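Local coordinates for protein carboxylesterase (Est-2) (Archaeoglobus fulgidus, PDB 5FRD) that probably hydrolyses carboxylic esters as an alpha/beta hydrolase and holds a coenzyme A molecule near its active site, at residues I7-V12 against Y68-S73; F25-S30 against Y47-P52; T35-Q40 against M229-K234; L107-V112 against V190-I195. All blocks are in the same frame, centred on the assembly; numbering follows the deposited sequence.

Interaction 1: residues I7-V12 against Y68-S73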
# COMPACT_ATOMS: atom_id res chain seq x y z
N ILE A 7 5.14 -9.08 -16.60
CA ILE A 7 6.59 -8.91 -16.74
C ILE A 7 7.26 -10.06 -16.02
O ILE A 7 6.63 -10.88 -15.34
CB ILE A 7 7.07 -7.56 -16.15
CG1 ILE A 7 6.88 -7.50 -14.64
CG2 ILE A 7 6.39 -6.41 -16.87
CD1 ILE A 7 7.49 -6.28 -14.00
N ASP A 8 8.59 -10.15 -16.19
CA ASP A 8 9.39 -11.17 -15.52
C ASP A 8 10.41 -10.49 -14.64
O ASP A 8 11.11 -9.59 -15.10
CB ASP A 8 10.11 -12.04 -16.54
CG ASP A 8 10.92 -13.15 -15.87
OD1 ASP A 8 10.31 -14.15 -15.46
OD2 ASP A 8 12.15 -12.97 -15.72
N VAL A 9 10.48 -10.91 -13.38
CA VAL A 9 11.51 -10.48 -12.47
C VAL A 9 12.30 -11.72 -11.99
O VAL A 9 11.82 -12.46 -11.16
CB VAL A 9 10.95 -9.70 -11.25
CG1 VAL A 9 12.05 -9.32 -10.28
CG2 VAL A 9 10.20 -8.46 -11.75
N ASP A 10 13.52 -11.88 -12.55
CA ASP A 10 14.39 -13.03 -12.21
C ASP A 10 13.68 -14.38 -12.30
O ASP A 10 13.85 -15.24 -11.45
CB ASP A 10 14.95 -12.87 -10.80
CG ASP A 10 15.71 -11.58 -10.62
OD1 ASP A 10 16.15 -11.00 -11.63
OD2 ASP A 10 15.85 -11.16 -9.45
N GLY A 11 12.85 -14.54 -13.32
CA GLY A 11 12.10 -15.76 -13.51
C GLY A 11 10.77 -15.87 -12.78
O GLY A 11 10.09 -16.88 -12.92
N VAL A 12 10.40 -14.85 -12.00
CA VAL A 12 9.11 -14.80 -11.31
C VAL A 12 8.20 -13.93 -12.19
O VAL A 12 8.52 -12.77 -12.48
CB VAL A 12 9.25 -14.19 -9.91
CG1 VAL A 12 7.90 -14.10 -9.19
CG2 VAL A 12 10.23 -15.02 -9.07
N TYR A 68 9.95 -8.17 -0.80
CA TYR A 68 8.89 -7.60 -1.62
C TYR A 68 9.30 -6.28 -2.25
O TYR A 68 8.91 -5.97 -3.37
CB TYR A 68 7.59 -7.41 -0.80
CG TYR A 68 6.74 -8.64 -0.68
CD1 TYR A 68 6.45 -9.42 -1.78
CD2 TYR A 68 6.14 -8.99 0.53
CE1 TYR A 68 5.67 -10.55 -1.70
CE2 TYR A 68 5.35 -10.14 0.62
CZ TYR A 68 5.11 -10.92 -0.51
OH TYR A 68 4.36 -12.08 -0.45
N ALA A 69 10.09 -5.48 -1.55
CA ALA A 69 10.59 -4.23 -2.12
C ALA A 69 11.50 -4.44 -3.33
O ALA A 69 11.51 -3.61 -4.24
CB ALA A 69 11.29 -3.40 -1.05
N TYR A 70 12.25 -5.54 -3.33
CA TYR A 70 13.01 -5.91 -4.51
C TYR A 70 12.10 -6.16 -5.70
O TYR A 70 12.30 -5.60 -6.78
CB TYR A 70 13.89 -7.13 -4.24
CG TYR A 70 14.57 -7.63 -5.48
CD1 TYR A 70 15.67 -6.95 -5.97
CD2 TYR A 70 14.08 -8.72 -6.17
CE1 TYR A 70 16.30 -7.36 -7.14
CE2 TYR A 70 14.70 -9.13 -7.35
CZ TYR A 70 15.80 -8.44 -7.81
OH TYR A 70 16.46 -8.82 -8.96
N TYR A 71 11.08 -7.00 -5.53
CA TYR A 71 10.13 -7.23 -6.62
C TYR A 71 9.42 -5.94 -7.07
O TYR A 71 9.26 -5.71 -8.26
CB TYR A 71 9.09 -8.30 -6.30
CG TYR A 71 9.68 -9.67 -6.22
CD1 TYR A 71 10.07 -10.34 -7.38
CD2 TYR A 71 9.88 -10.29 -4.99
CE1 TYR A 71 10.66 -11.59 -7.31
CE2 TYR A 71 10.46 -11.55 -4.91
CZ TYR A 71 10.85 -12.18 -6.07
OH TYR A 71 11.43 -13.43 -5.98
N ALA A 72 9.06 -5.10 -6.11
CA ALA A 72 8.41 -3.85 -6.46
C ALA A 72 9.33 -2.92 -7.22
O ALA A 72 8.93 -2.32 -8.19
CB ALA A 72 7.85 -3.19 -5.22
N SER A 73 10.58 -2.78 -6.75
CA SER A 73 11.52 -1.92 -7.42
C SER A 73 11.85 -2.36 -8.86
O SER A 73 11.84 -1.53 -9.77
CB SER A 73 12.78 -1.75 -6.60
OG SER A 73 13.44 -2.96 -6.38
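Y70 OH donates to D10 OD2 at 2.5 Å, a very short bond whose length is doubtful, because D10 has two deposited conformers and the bond is described for one. The two side chains meet tip to tip; OD2 lies near the ring plane at its edge, and the carboxylate and ring planes are 30° apart. With CG anti to its backbone N (chi1 173°), the Y70 ring starts off beside the carbonyl carbon, and its hydroxyl end reaches the turn. Beside this polar link, V9 CG1 lies 3.7 Å from Y71 CD1 and also touches the Y70 ring. V12 meets Y71 at about a right angle, its CG2 3.7 Å from Y71 OH. Valine suits V9, whose CG1 reaches both tyrosine rings, and V12, whose CG2 meets Y71. An alanine in place of Y71 would probably open a gap: V12 CG2 would lose the ring it packs on, and V9 CG1 would be left with that of Y70. D10 and G11 occupy the corner of a type I' turn, where both have positive phi; a side chain at G11 would jam against the preceding carbonyl O. V9 and V12 close the turn with backbone bonds, and D8 OD2, in the conformer described, takes the N-H of G11 in an Asx motif. This tight two-residue beta hairpin joins strands 3-9 and 12-18 and packs against helix 65-79 at the edge of the alpha/beta hydrolase sheet.

Interaction 2: residues F25-S30 against Y47-P52; sequences FYIHSS and YAIDLP
A beta-alpha-beta crossover brings strands 24-27 and 47-49 side by side and parallel, with helix 38-43 between them in sequence, as in other alpha/beta hydrolases. Y26 N donates to Y47 O at 2.9 Å, and I49 N returns a bond to Y26 O at 3.1 Å, this one nearly along the C=O axis. F25 and I49 share one side of the sheet, where F25 CZ comes 3.9 Å from I49 CB; helix 65-79 covers them, so large apolar groups fit. On the other side the small A48 leaves room for Y26, whose CB lies 3.9 Å from A48 CB, while W37 meets the tyrosine ring. Past this point the strands part and a water bridges them, donating to Y26 O at 2.8 Å and to I49 O at 2.7 Å; its bond from H28 N is weak. Y26 O is thus gripped twice, by an amide and by the water. H28 then spans the divide. Its CG sits between its own backbone N and carbonyl carbon (chi1 65°), and the imidazole is fastened at both nitrogens: ND1 donates to S29 O at 2.9 Å, and NE2 accepts from L51 N at 3.0 Å. Both partners lie close to the ring plane, which fixes the ring's rotation, and L51 CB and CG pack beside NE2. Because one nitrogen gives a proton and the other takes one, the histidine is most consistent with the neutral form carrying its hydrogen on ND1.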
# COMPACT_ATOMS: atom_id res chain seq x y z
N PHE A 25 2.97 4.42 -9.20
CA PHE A 25 3.15 3.00 -8.96
C PHE A 25 2.55 2.63 -7.61
O PHE A 25 3.01 3.15 -6.57
CB PHE A 25 4.65 2.65 -9.01
CG PHE A 25 4.93 1.17 -9.06
CD1 PHE A 25 4.99 0.49 -10.27
CD2 PHE A 25 5.14 0.47 -7.90
CE1 PHE A 25 5.24 -0.87 -10.29
CE2 PHE A 25 5.40 -0.89 -7.94
CZ PHE A 25 5.45 -1.53 -9.15
N TYR A 26 1.53 1.76 -7.61
CA TYR A 26 0.78 1.45 -6.41
C TYR A 26 1.12 0.09 -5.87
O TYR A 26 1.20 -0.88 -6.64
CB TYR A 26 -0.73 1.45 -6.70
CG TYR A 26 -1.30 2.67 -7.38
CD1 TYR A 26 -1.30 2.77 -8.75
CD2 TYR A 26 -1.90 3.70 -6.67
CE1 TYR A 26 -1.87 3.84 -9.41
CE2 TYR A 26 -2.43 4.80 -7.32
CZ TYR A 26 -2.41 4.88 -8.68
OH TYR A 26 -2.97 5.98 -9.33
N ILE A 27 1.21 -0.02 -4.54
CA ILE A 27 1.55 -1.25 -3.85
C ILE A 27 0.48 -1.54 -2.78
O ILE A 27 0.31 -0.78 -1.81
CB ILE A 27 2.94 -1.20 -3.17
CG1 ILE A 27 3.98 -0.64 -4.14
CG2 ILE A 27 3.31 -2.60 -2.72
CD1 ILE A 27 5.36 -0.49 -3.55
N HIS A 28 -0.22 -2.65 -2.98
CA HIS A 28 -1.34 -3.10 -2.15
C HIS A 28 -0.93 -3.62 -0.78
O HIS A 28 0.25 -3.81 -0.48
CB HIS A 28 -2.14 -4.18 -2.87
CG HIS A 28 -1.38 -5.44 -3.13
ND1 HIS A 28 -1.15 -6.39 -2.16
CD2 HIS A 28 -0.77 -5.89 -4.25
CE1 HIS A 28 -0.45 -7.38 -2.68
NE2 HIS A 28 -0.17 -7.09 -3.93
N SER A 29 -1.94 -3.91 0.04
CA SER A 29 -1.79 -4.38 1.40
C SER A 29 -1.90 -5.90 1.55
O SER A 29 -2.05 -6.64 0.57
CB SER A 29 -2.84 -3.65 2.27
OG SER A 29 -4.12 -3.86 1.76
N SER A 30 -1.82 -6.36 2.79
CA SER A 30 -1.86 -7.79 3.09
C SER A 30 -3.16 -8.45 2.64
O SER A 30 -4.26 -7.91 2.81
CB SER A 30 -1.74 -8.05 4.59
OG SER A 30 -0.49 -7.65 5.12
N TYR A 47 0.43 2.27 -12.76
CA TYR A 47 0.54 0.82 -12.65
C TYR A 47 0.42 0.36 -11.22
O TYR A 47 1.04 0.96 -10.33
CB TYR A 47 1.93 0.37 -13.13
CG TYR A 47 2.18 0.33 -14.61
CD1 TYR A 47 2.46 1.50 -15.28
CD2 TYR A 47 2.14 -0.85 -15.31
CE1 TYR A 47 2.74 1.47 -16.68
CE2 TYR A 47 2.42 -0.89 -16.68
CZ TYR A 47 2.69 0.26 -17.33
OH TYR A 47 3.00 0.24 -18.69
N ALA A 48 -0.33 -0.72 -10.99
CA ALA A 48 -0.45 -1.34 -9.68
C ALA A 48 0.07 -2.76 -9.74
O ALA A 48 -0.39 -3.55 -10.57
CB ALA A 48 -1.89 -1.34 -9.19
N ILE A 49 1.02 -3.08 -8.88
CA ILE A 49 1.60 -4.42 -8.87
C ILE A 49 0.70 -5.44 -8.18
O ILE A 49 0.05 -5.13 -7.19
CB ILE A 49 2.98 -4.37 -8.22
CG1 ILE A 49 3.76 -5.67 -8.44
CG2 ILE A 49 2.90 -4.02 -6.74
CD1 ILE A 49 5.22 -5.61 -7.97
N ASP A 50 0.68 -6.68 -8.67
CA ASP A 50 0.30 -7.83 -7.84
C ASP A 50 1.60 -8.36 -7.22
O ASP A 50 2.44 -8.88 -7.96
CB ASP A 50 -0.31 -8.98 -8.68
CG ASP A 50 -1.74 -8.77 -9.10
OD1 ASP A 50 -2.51 -8.09 -8.40
OD2 ASP A 50 -2.15 -9.46 -10.10
N LEU A 51 1.86 -8.15 -5.94
CA LEU A 51 3.07 -8.73 -5.37
C LEU A 51 3.07 -10.23 -5.58
O LEU A 51 2.01 -10.86 -5.60
CB LEU A 51 3.18 -8.41 -3.87
CG LEU A 51 3.46 -6.96 -3.49
CD1 LEU A 51 3.29 -6.76 -2.00
CD2 LEU A 51 4.82 -6.48 -3.96
N PRO A 52 4.26 -10.82 -5.75
CA PRO A 52 4.28 -12.29 -5.77
C PRO A 52 3.49 -12.86 -4.60
O PRO A 52 3.41 -12.23 -3.53
CB PRO A 52 5.77 -12.61 -5.66
CG PRO A 52 6.43 -11.43 -6.30
CD PRO A 52 5.60 -10.24 -5.88
O HOH W 1 -0.69 -2.87 -5.92

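Interaction 3: residues T35-Q40 against M229-K234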
# COMPACT_ATOMS: atom_id res chain seq x y z
N THR A 35 -6.09 -5.08 -7.65
CA THR A 35 -7.46 -4.62 -7.78
C THR A 35 -7.87 -3.68 -6.67
O THR A 35 -8.83 -2.92 -6.81
CB THR A 35 -8.48 -5.74 -7.90
OG1 THR A 35 -8.55 -6.48 -6.69
CG2 THR A 35 -8.19 -6.66 -9.05
N GLN A 36 -7.12 -3.64 -5.56
CA GLN A 36 -7.35 -2.65 -4.52
C GLN A 36 -7.37 -1.23 -5.02
O GLN A 36 -7.99 -0.34 -4.43
CB GLN A 36 -6.18 -2.76 -3.53
CG GLN A 36 -6.41 -2.02 -2.25
CD GLN A 36 -5.23 -2.14 -1.42
OE1 GLN A 36 -4.76 -3.24 -1.09
NE2 GLN A 36 -4.73 -1.01 -1.07
N TRP A 37 -6.63 -1.01 -6.12
CA TRP A 37 -6.41 0.31 -6.65
C TRP A 37 -7.23 0.65 -7.88
O TRP A 37 -6.97 1.68 -8.52
CB TRP A 37 -4.94 0.48 -7.00
CG TRP A 37 -4.03 0.27 -5.81
CD1 TRP A 37 -3.22 -0.80 -5.58
CD2 TRP A 37 -3.83 1.16 -4.72
NE1 TRP A 37 -2.52 -0.62 -4.44
CE2 TRP A 37 -2.86 0.58 -3.88
CE3 TRP A 37 -4.36 2.42 -4.37
CZ2 TRP A 37 -2.42 1.19 -2.73
CZ3 TRP A 37 -3.89 3.04 -3.25
CH2 TRP A 37 -2.94 2.43 -2.44
N VAL A 38 -8.23 -0.17 -8.22
CA VAL A 38 -9.01 0.10 -9.44
C VAL A 38 -9.56 1.52 -9.55
O VAL A 38 -9.54 2.10 -10.62
CB VAL A 38 -10.17 -0.89 -9.71
CG1 VAL A 38 -9.61 -2.25 -10.09
CG2 VAL A 38 -11.15 -0.96 -8.56
N ASN A 39 -10.03 2.08 -8.44
CA ASN A 39 -10.60 3.44 -8.51
C ASN A 39 -9.57 4.52 -8.79
O ASN A 39 -9.88 5.57 -9.36
CB ASN A 39 -11.34 3.79 -7.22
CG ASN A 39 -12.47 2.84 -6.92
OD1 ASN A 39 -13.47 2.81 -7.65
ND2 ASN A 39 -12.31 2.03 -5.89
N GLN A 40 -8.30 4.26 -8.44
CA GLN A 40 -7.21 5.16 -8.74
C GLN A 40 -6.67 4.93 -10.16
O GLN A 40 -6.38 5.87 -10.89
CB GLN A 40 -6.07 5.00 -7.73
CG GLN A 40 -6.40 5.52 -6.34
CD GLN A 40 -7.50 4.74 -5.63
OE1 GLN A 40 -7.41 3.53 -5.49
NE2 GLN A 40 -8.58 5.46 -5.15
N MET A 229 -9.43 1.31 4.74
CA MET A 229 -9.61 1.08 3.29
C MET A 229 -10.05 2.33 2.53
O MET A 229 -10.90 2.30 1.63
CB MET A 229 -10.60 -0.08 3.06
CG MET A 229 -10.23 -1.37 3.75
SD MET A 229 -8.54 -1.90 3.45
CE MET A 229 -8.56 -2.12 1.69
N VAL A 230 -9.40 3.45 2.84
CA VAL A 230 -9.77 4.77 2.37
C VAL A 230 -9.84 4.90 0.84
O VAL A 230 -10.69 5.59 0.31
CB VAL A 230 -8.85 5.82 3.02
CG1 VAL A 230 -7.38 5.60 2.66
CG2 VAL A 230 -9.28 7.22 2.64
N MET A 231 -8.96 4.21 0.11
CA MET A 231 -8.95 4.32 -1.35
C MET A 231 -10.15 3.66 -2.01
O MET A 231 -10.47 3.99 -3.13
CB MET A 231 -7.64 3.75 -1.93
CG MET A 231 -7.51 2.23 -1.91
SD MET A 231 -7.50 1.42 -0.31
CE MET A 231 -6.03 2.18 0.30
N LEU A 232 -10.78 2.72 -1.29
CA LEU A 232 -12.01 2.06 -1.72
C LEU A 232 -13.24 2.72 -1.14
O LEU A 232 -14.29 2.73 -1.78
CB LEU A 232 -12.01 0.59 -1.27
CG LEU A 232 -10.94 -0.30 -1.90
CD1 LEU A 232 -10.86 -1.63 -1.18
CD2 LEU A 232 -11.24 -0.50 -3.37
N GLU A 233 -13.15 3.21 0.09
CA GLU A 233 -14.35 3.73 0.79
C GLU A 233 -14.70 5.15 0.38
O GLU A 233 -15.89 5.54 0.39
CB GLU A 233 -14.13 3.72 2.30
CG GLU A 233 -13.96 2.38 2.99
CD GLU A 233 -13.63 2.56 4.47
OE1 GLU A 233 -12.45 2.79 4.79
OE2 GLU A 233 -14.58 2.49 5.31
N LYS A 234 -13.68 5.95 0.12
CA LYS A 234 -13.83 7.35 -0.24
C LYS A 234 -12.92 7.65 -1.42
O LYS A 234 -12.05 8.50 -1.35
CB LYS A 234 -13.51 8.28 0.94
CG LYS A 234 -14.49 8.17 2.09
CD LYS A 234 -15.84 8.74 1.74
CE LYS A 234 -16.74 8.70 2.97
NZ LYS A 234 -18.06 9.30 2.67
O HOH W 2 -14.60 1.22 -4.18
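M231 and W37 form a Met-aromatic contact that ties the start of helix 38-43 to the short helix 230-233 in this alpha/beta hydrolase. The methionine crosses the indole obliquely: its SD stands 5.3 Å from the centroid of the six-membered ring, 22° off the ring normal, and CG comes 3.9 Å from W37 CZ3. Its CG lies between its backbone N and carbonyl carbon (chi1 73°), and the bendable chain lets CG, SD and CE meet Q36, W37 and Q40 at once. The end of Q36, in the conformer described, packs on SD and CE, its OE1 held by the hydroxyls of S29 and S32. Q40 crosses M231 at about a right angle. Its NE2 lies 3.1 Å from M231 O, with an N-H...O angle of 162° and the acceptor near the amide plane, while OE1 rests by M231 CB. NE2 also serves N239 OD1, so an alanine at Q40 would probably leave both oxygens short of a donor and open a gap beside M231 CB. L232 CD2 packs on Q36 O and N39 ND2. A water completes the join, accepting from N39 ND2 at 3.0 Å and donating to L232 O at 2.9 Å.

Interaction 4: residues L107-V112 against V190-I195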
# COMPACT_ATOMS: atom_id res chain seq x y z
N LEU A 107 10.03 9.45 -7.25
CA LEU A 107 9.81 10.85 -7.45
C LEU A 107 9.16 11.47 -6.21
O LEU A 107 9.36 12.66 -5.90
CB LEU A 107 8.90 11.11 -8.62
CG LEU A 107 9.31 10.49 -9.97
CD1 LEU A 107 8.24 10.76 -10.99
CD2 LEU A 107 10.67 11.07 -10.40
N ALA A 108 8.39 10.65 -5.50
CA ALA A 108 7.66 11.10 -4.30
C ALA A 108 7.06 9.84 -3.68
O ALA A 108 7.04 8.79 -4.30
CB ALA A 108 6.54 12.06 -4.66
N LEU A 109 6.61 9.95 -2.43
CA LEU A 109 6.03 8.84 -1.68
C LEU A 109 4.63 9.22 -1.24
O LEU A 109 4.42 10.36 -0.82
CB LEU A 109 6.85 8.53 -0.45
CG LEU A 109 8.14 7.75 -0.63
CD1 LEU A 109 8.88 7.63 0.69
CD2 LEU A 109 7.84 6.33 -1.10
N VAL A 110 3.69 8.29 -1.32
CA VAL A 110 2.35 8.46 -0.80
C VAL A 110 2.15 7.30 0.14
O VAL A 110 2.11 6.15 -0.27
CB VAL A 110 1.31 8.55 -1.89
CG1 VAL A 110 -0.08 8.73 -1.26
CG2 VAL A 110 1.62 9.65 -2.88
N LEU A 111 2.07 7.59 1.43
CA LEU A 111 1.99 6.61 2.49
C LEU A 111 0.55 6.62 2.98
O LEU A 111 0.08 7.61 3.54
CB LEU A 111 2.94 6.95 3.62
CG LEU A 111 4.41 6.99 3.21
CD1 LEU A 111 5.23 7.50 4.38
CD2 LEU A 111 4.90 5.62 2.73
N VAL A 112 -0.16 5.53 2.73
CA VAL A 112 -1.59 5.43 2.98
C VAL A 112 -1.84 4.34 4.01
O VAL A 112 -1.48 3.18 3.81
CB VAL A 112 -2.36 5.05 1.69
CG1 VAL A 112 -3.85 5.12 1.96
CG2 VAL A 112 -1.97 5.95 0.50
N VAL A 190 12.30 13.12 -0.45
CA VAL A 190 11.35 13.41 -1.53
C VAL A 190 10.04 13.94 -0.97
O VAL A 190 9.75 13.69 0.22
CB VAL A 190 11.09 12.19 -2.45
CG1 VAL A 190 12.35 11.80 -3.19
CG2 VAL A 190 10.51 11.01 -1.70
N PRO A 191 9.25 14.62 -1.79
CA PRO A 191 7.93 15.03 -1.34
C PRO A 191 7.11 13.82 -0.92
O PRO A 191 7.17 12.77 -1.58
CB PRO A 191 7.32 15.73 -2.55
CG PRO A 191 8.51 16.15 -3.36
CD PRO A 191 9.51 15.08 -3.17
N THR A 192 6.33 13.97 0.13
CA THR A 192 5.57 12.88 0.70
C THR A 192 4.16 13.37 0.99
O THR A 192 3.95 14.47 1.50
CB THR A 192 6.28 12.34 1.95
OG1 THR A 192 7.58 11.79 1.59
CG2 THR A 192 5.55 11.20 2.57
N LEU A 193 3.19 12.52 0.68
CA LEU A 193 1.79 12.73 1.04
C LEU A 193 1.41 11.61 1.96
O LEU A 193 1.70 10.43 1.67
CB LEU A 193 0.90 12.74 -0.20
CG LEU A 193 -0.60 12.92 0.04
CD1 LEU A 193 -0.87 14.29 0.62
CD2 LEU A 193 -1.33 12.74 -1.26
N VAL A 194 0.81 11.95 3.10
CA VAL A 194 0.46 10.95 4.12
C VAL A 194 -1.06 10.99 4.23
O VAL A 194 -1.62 12.07 4.48
CB VAL A 194 1.14 11.25 5.46
CG1 VAL A 194 0.80 10.23 6.51
CG2 VAL A 194 2.66 11.38 5.30
N ILE A 195 -1.73 9.87 3.98
CA ILE A 195 -3.17 9.82 3.92
C ILE A 195 -3.68 8.77 4.88
O ILE A 195 -3.18 7.63 4.88
CB ILE A 195 -3.70 9.48 2.51
CG1 ILE A 195 -3.23 10.49 1.46
CG2 ILE A 195 -5.21 9.39 2.50
CD1 ILE A 195 -3.59 10.14 0.01
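L109 and L111 tie strand 106-112 to strand 192-197 in parallel pairing, within the central sheet of the alpha/beta hydrolase fold; the short segments run only 9° apart. The backbone bonds come first. L109 N donates to P191 O at 3.0 Å. The other three, L193 N to L109 O, L111 N to L193 O and I195 N to L111 O, are each 2.9 Å. A proline fits at the start of the ladder because P191 contributes only its carbonyl there. A108, V110 and V112 turn their backbone bonds the other way, to strand 83-88. Weaker CA-H...O contacts fill in between, such as V110 CA to L193 O at 3.2 Å. Apolar packing makes up the rest. V110 and L193 lie side by side, pointing the same way, and V110 CG1 also meets I195 CD1 at 4.0 Å; this side of the sheet, with V112, lies under F238 and F245 of helix 235-249. Beta-branched residues suit such extended strands, their methyls spreading across to the neighbour. On the opposite side L111 CD1 reaches T192 CG2 at 4.1 Å, while L109 CG leans on V190 CG2. Threonine here combines a methyl with a polar branch: OG1 stands beside its own backbone N (chi1 -62°) and donates back to V190 O at 3.2 Å, from 44° above that carbonyl's plane.

Interactions 1, 2 and 4 all reach the same sheet, from its hairpin edge inward; the centres of 2 and 4 lie 16 Å apart without touching. Interactions 1 and 2 do touch: Y68 OH probably bonds to P52 O at 3.2 Å, and Y71 packs on P52. S29 OG and Q36 OE1, 3.0 Å apart, probably bond interactions 2 and 3, while V230 CG1 meets V112 CG1 at 3.6 Å between 3 and 4. Interaction 3 lies next to the probable Ser-His-Asp triad (S89, H228, D200), M229 following H228 directly. The bound coenzyme A is about 11 Å from the side chain of M229 and about 12 Å from that of H28, whereas interaction 1 lies away from it.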